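One contact in two related proteins. Structure 1 is hypothetical aspartyl-tRNA synthetase from Sulfolobus tokodaii, which attaches aspartate to tRNA(Asp) and, with relaxed specificity, probably also to tRNA(Asn), activating the amino acid with ATP first: PDB 1WYD (chain A, 2.30 Å), residues M226-A231 and A395-G400. Structure 2 is aspartate--tRNA(Asp/Asn) ligase from Thermus thermophilus: PDB 1N9W (chain B, 2.30 Å), residues L217-G222 and G388-G393. Structure 2 is superposed on structure 1 by the backbone atoms of these residues (RMSD 0.30 Å); each is numbered along its deposited sequence.

Structure 1 (1WYD); sequences MDVEMA and AGFGMG.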
loop_
_atom_site.group_PDB
_atom_site.type_symbol
_atom_site.label_atom_id
_atom_site.label_comp_id
_atom_site.label_asym_id
_atom_site.label_seq_id
_atom_site.Cartn_x
_atom_site.Cartn_y
_atom_site.Cartn_z
ATOM N N MET A 226 3.461 -8.647 1.053
ATOM C CA MET A 226 3.863 -7.864 2.217
ATOM C C MET A 226 5.338 -8.164 2.470
ATOM O O MET A 226 5.687 -9.223 3.021
ATOM C CB MET A 226 3.025 -8.251 3.441
ATOM C CG MET A 226 1.497 -8.360 3.183
ATOM S SD MET A 226 0.569 -9.161 4.496
ATOM C CE MET A 226 0.462 -7.858 5.717
ATOM N N ASP A 227 6.186 -7.205 2.111
ATOM C CA ASP A 227 7.641 -7.404 2.003
ATOM C C ASP A 227 8.427 -6.549 2.945
ATOM O O ASP A 227 8.080 -5.367 3.188
ATOM C CB ASP A 227 8.135 -7.103 0.581
ATOM C CG ASP A 227 7.843 -8.227 -0.362
ATOM O OD1 ASP A 227 8.634 -9.212 -0.410
ATOM O OD2 ASP A 227 6.834 -8.236 -1.073
ATOM N N VAL A 228 9.536 -7.114 3.408
ATOM C CA VAL A 228 10.360 -6.493 4.422
ATOM C C VAL A 228 11.787 -6.845 4.151
ATOM O O VAL A 228 12.091 -7.998 3.886
ATOM C CB VAL A 228 9.930 -7.017 5.788
ATOM C CG1 VAL A 228 10.926 -6.635 6.886
ATOM C CG2 VAL A 228 8.517 -6.530 6.086
ATOM N N GLU A 229 12.668 -5.862 4.219
ATOM C CA GLU A 229 14.070 -6.086 3.923
ATOM C C GLU A 229 14.839 -5.310 4.977
ATOM O O GLU A 229 14.521 -4.155 5.241
ATOM C CB GLU A 229 14.420 -5.621 2.480
ATOM C CG GLU A 229 15.650 -6.295 1.855
ATOM C CD GLU A 229 15.532 -7.818 1.676
ATOM O OE1 GLU A 229 16.568 -8.509 1.593
ATOM O OE2 GLU A 229 14.406 -8.355 1.581
ATOM N N MET A 230 15.811 -5.950 5.614
ATOM C CA MET A 230 16.466 -5.393 6.791
ATOM C C MET A 230 17.984 -5.497 6.665
ATOM O O MET A 230 18.537 -6.582 6.621
ATOM C CB MET A 230 15.937 -6.092 8.056
ATOM C CG MET A 230 16.353 -5.457 9.356
ATOM S SD MET A 230 15.930 -6.445 10.896
ATOM C CE MET A 230 15.676 -5.130 11.945
ATOM N N ALA A 231 18.653 -4.357 6.538
ATOM C CA ALA A 231 20.113 -4.350 6.540
ATOM C C ALA A 231 20.682 -4.638 7.939
ATOM O O ALA A 231 20.040 -4.317 8.966
ATOM C CB ALA A 231 20.671 -3.058 5.954
ATOM N N ALA A 395 18.752 -9.121 4.940
ATOM C CA ALA A 395 17.852 -10.271 4.983
ATOM C C ALA A 395 16.449 -9.748 4.864
ATOM O O ALA A 395 16.163 -8.624 5.299
ATOM C CB ALA A 395 18.013 -11.052 6.319
ATOM N N GLY A 396 15.565 -10.549 4.272
ATOM C CA GLY A 396 14.190 -10.121 4.154
ATOM C C GLY A 396 13.217 -11.243 3.967
ATOM O O GLY A 396 13.596 -12.405 3.848
ATOM N N PHE A 397 11.944 -10.885 3.941
ATOM C CA PHE A 397 10.891 -11.852 3.658
ATOM C C PHE A 397 9.713 -11.230 2.893
ATOM O O PHE A 397 9.584 -10.006 2.756
ATOM C CB PHE A 397 10.371 -12.477 4.965
ATOM C CG PHE A 397 9.638 -11.503 5.861
ATOM C CD1 PHE A 397 10.226 -11.060 7.049
ATOM C CD2 PHE A 397 8.355 -11.079 5.550
ATOM C CE1 PHE A 397 9.564 -10.172 7.874
ATOM C CE2 PHE A 397 7.686 -10.185 6.337
ATOM C CZ PHE A 397 8.276 -9.728 7.511
ATOM N N GLY A 398 8.859 -12.113 2.404
ATOM C CA GLY A 398 7.623 -11.738 1.747
ATOM C C GLY A 398 6.572 -12.680 2.296
ATOM O O GLY A 398 6.818 -13.907 2.438
ATOM N N MET A 399 5.441 -12.073 2.672
ATOM C CA MET A 399 4.252 -12.759 3.118
ATOM C C MET A 399 3.091 -12.409 2.177
ATOM O O MET A 399 2.902 -11.247 1.822
ATOM C CB MET A 399 3.922 -12.285 4.508
ATOM C CG MET A 399 2.494 -12.499 4.966
ATOM S SD MET A 399 2.500 -12.545 6.889
ATOM C CE MET A 399 2.714 -10.906 7.258
ATOM N N GLY A 400 2.276 -13.411 1.854
ATOM C CA GLY A 400 1.117 -13.186 1.044
ATOM C C GLY A 400 -0.025 -12.739 1.894
ATOM O O GLY A 400 -0.414 -13.459 2.796
#
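Val228 lies over one face of the Phe397 ring, its CB 3.8 Å from the ring centroid in a CH-pi contact and its CG2 3.5 Å from CZ. Phe397 reaches this neighbour because its CG stands between the backbone N and the carbonyl carbon (chi1 67°). The two strands, 222-231 and 394-400, are adjacent and antiparallel in the central sheet of the class II synthetase domain, and helices 128-150 and 235-256 pack on the face carrying Val228 and Phe397. There Met226 and Met399 cross obliquely, SD of Met226 3.9 Å from CG of Met399; flexible thioethers suit such a buried apolar place. On the other face Asp227 sets OD1 3.5 Å from CA of Gly398, where a CB would come too near this oxygen; OD2 is hydrogen-bonded to Ser225 OG and OD1 forms a salt bridge with Lys192. Glu229 OE2 approaches CA of Gly396 to 3.1 Å and forms a salt bridge with Arg359, a predicted aspartate-binding residue. A side chain at Gly396 would strike this carboxylate. N-cap Gly400 belongs to the predicted ATP site.

What differs
At the first position, Met226(A) against Leu217(B), the CB atoms coincide and the CG atoms lie 0.4 Å apart; SD of Met226(A) and CD1 of Leu217(B) fall 0.9 Å apart after superposition. CD2 of Leu217(B) has no counterpart in Met226(A). Both residues are buried and apolar, and CG still touches the carbonyl O across the strands, that of Met399(A) or Ile392(B). Ala231(A) and Ala395(A) stand where structure 2 has Gly222(B) and Gly388(B), which merely lack the methyl groups. Ala391(B) carries a methyl that Gly398(A) lacks, and its CB meets Asp218(B) OD2 at 3.1 Å. The carboxylate there is twisted by about 75° relative to that of Asp227(A), leaving the place of OD1; this methyl may contribute. For Met399(A) against Ile392(B), also both buried, the CB atoms coincide, and CG of Met399(A) and CG2 of Ile392(B) lie 0.2 Å apart after superposition. SD and CE of Met399(A) have no counterpart in Ile392(B), and CG1 and CD1 of Ile392(B) have none in Met399(A): two long thioethers thus face two branched aliphatic chains. Val228(A), Glu229(A) and their counterparts keep their places, and the backbone bonds of Val228(A) with Phe397(A) recur between Val219(B) and Phe390(B). The aromatic ring still touches the valine but has moved, the CZ atoms of Phe397(A) and Phe390(B) standing 1.3 Å apart after superposition.

Structure 2 (1N9W); sequences LDVEMG and GGFAIG.
Over one face of the Phe390 ring lies Val219, with its CB 4.1 Å from the ring centroid in a CH-pi contact and its CG2 3.9 Å from CZ. CG of Phe390 stands between the backbone N and the carbonyl carbon (chi1 63°), which brings the ring alongside the valine. On the sheet face that carries Val219 and Phe390, Leu217 and Ile392 pack slantwise across each other, CB to CB 4.0 Å; CD1 of Leu217 also comes to 4.2 Å from CG2 of Ile392. Two branched aliphatic chains suit this buried apolar place, where Leu217 also meets helix 119-141. On the other face Asp218 sets OD2 3.1 Å from CB of Ala391, a close approach of carboxylate and methyl. OD2 is hydrogen-bonded to Ser216 OG, and a long, weak ion pair links OD1 to Lys183. Glu220 OE2 approaches CA of Gly389 to 3.3 Å and forms a salt bridge with Arg352, a predicted aspartate-binding residue; a side chain at Gly389 would strike this carboxylate. The N-cap of the next helix is Gly393, part of the predicted ATP site.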
loop_
_atom_site.group_PDB
_atom_site.type_symbol
_atom_site.label_atom_id
_atom_site.label_comp_id
_atom_site.label_asym_id
_atom_site.label_seq_id
_atom_site.Cartn_x
_atom_site.Cartn_y
_atom_site.Cartn_z
ATOM N N LEU B 217 3.437 -8.554 1.178
ATOM C CA LEU B 217 3.934 -7.645 2.211
ATOM C C LEU B 217 5.403 -8.002 2.382
ATOM O O LEU B 217 5.751 -8.954 3.079
ATOM C CB LEU B 217 3.168 -7.849 3.530
ATOM C CG LEU B 217 1.654 -8.113 3.402
ATOM C CD1 LEU B 217 1.101 -8.447 4.782
ATOM C CD2 LEU B 217 0.940 -6.909 2.796
ATOM N N ASP B 218 6.252 -7.231 1.714
ATOM C CA ASP B 218 7.691 -7.435 1.715
ATOM C C ASP B 218 8.429 -6.639 2.787
ATOM O O ASP B 218 8.097 -5.482 3.083
ATOM C CB ASP B 218 8.253 -7.083 0.337
ATOM C CG ASP B 218 7.590 -7.879 -0.789
ATOM O OD1 ASP B 218 7.846 -7.577 -1.968
ATOM O OD2 ASP B 218 6.816 -8.805 -0.491
ATOM N N VAL B 219 9.450 -7.275 3.354
ATOM C CA VAL B 219 10.271 -6.675 4.395
ATOM C C VAL B 219 11.740 -6.962 4.079
ATOM O O VAL B 219 12.092 -8.084 3.726
ATOM C CB VAL B 219 9.936 -7.278 5.783
ATOM C CG1 VAL B 219 10.690 -6.528 6.871
ATOM C CG2 VAL B 219 8.440 -7.222 6.034
ATOM N N GLU B 220 12.588 -5.948 4.196
ATOM C CA GLU B 220 14.017 -6.110 3.945
ATOM C C GLU B 220 14.739 -5.220 4.964
ATOM O O GLU B 220 14.400 -4.044 5.126
ATOM C CB GLU B 220 14.364 -5.698 2.502
ATOM C CG GLU B 220 15.717 -6.210 1.975
ATOM C CD GLU B 220 15.711 -7.688 1.572
ATOM O OE1 GLU B 220 16.807 -8.238 1.333
ATOM O OE2 GLU B 220 14.627 -8.302 1.483
ATOM N N MET B 221 15.707 -5.797 5.676
ATOM C CA MET B 221 16.464 -5.053 6.685
ATOM C C MET B 221 17.949 -5.416 6.664
ATOM O O MET B 221 18.308 -6.568 6.422
ATOM C CB MET B 221 15.871 -5.302 8.088
ATOM C CG MET B 221 16.065 -6.699 8.662
ATOM S SD MET B 221 15.206 -7.008 10.243
ATOM C CE MET B 221 15.817 -5.676 11.269
ATOM N N GLY B 222 18.803 -4.421 6.903
ATOM C CA GLY B 222 20.244 -4.639 6.907
ATOM C C GLY B 222 20.842 -4.659 8.304
ATOM O O GLY B 222 20.130 -4.488 9.292
ATOM N N GLY B 388 18.907 -9.187 4.969
ATOM C CA GLY B 388 17.987 -10.244 4.602
ATOM C C GLY B 388 16.564 -9.717 4.584
ATOM O O GLY B 388 16.323 -8.554 4.892
ATOM N N GLY B 389 15.620 -10.572 4.222
ATOM C CA GLY B 389 14.238 -10.147 4.177
ATOM C C GLY B 389 13.296 -11.294 3.896
ATOM O O GLY B 389 13.711 -12.450 3.774
ATOM N N PHE B 390 12.016 -10.967 3.786
ATOM C CA PHE B 390 10.993 -11.965 3.528
ATOM C C PHE B 390 9.729 -11.276 3.029
ATOM O O PHE B 390 9.598 -10.051 3.113
ATOM C CB PHE B 390 10.718 -12.764 4.807
ATOM C CG PHE B 390 10.168 -11.943 5.952
ATOM C CD1 PHE B 390 8.794 -11.789 6.112
ATOM C CD2 PHE B 390 11.019 -11.353 6.888
ATOM C CE1 PHE B 390 8.272 -11.070 7.181
ATOM C CE2 PHE B 390 10.499 -10.628 7.966
ATOM C CZ PHE B 390 9.122 -10.488 8.112
ATOM N N ALA B 391 8.804 -12.068 2.500
ATOM C CA ALA B 391 7.556 -11.540 1.974
ATOM C C ALA B 391 6.409 -12.351 2.534
ATOM O O ALA B 391 6.540 -13.555 2.751
ATOM C CB ALA B 391 7.559 -11.617 0.453
ATOM N N ILE B 392 5.282 -11.692 2.768
ATOM C CA ILE B 392 4.116 -12.365 3.304
ATOM C C ILE B 392 2.972 -12.343 2.304
ATOM O O ILE B 392 2.596 -11.285 1.801
ATOM C CB ILE B 392 3.639 -11.695 4.609
ATOM C CG1 ILE B 392 4.762 -11.738 5.648
ATOM C CG2 ILE B 392 2.390 -12.381 5.129
ATOM C CD1 ILE B 392 4.362 -11.206 7.009
ATOM N N GLY B 393 2.433 -13.522 2.008
ATOM C CA GLY B 393 1.315 -13.614 1.085
ATOM C C GLY B 393 0.083 -13.153 1.827
ATOM O O GLY B 393 -0.555 -13.938 2.530
#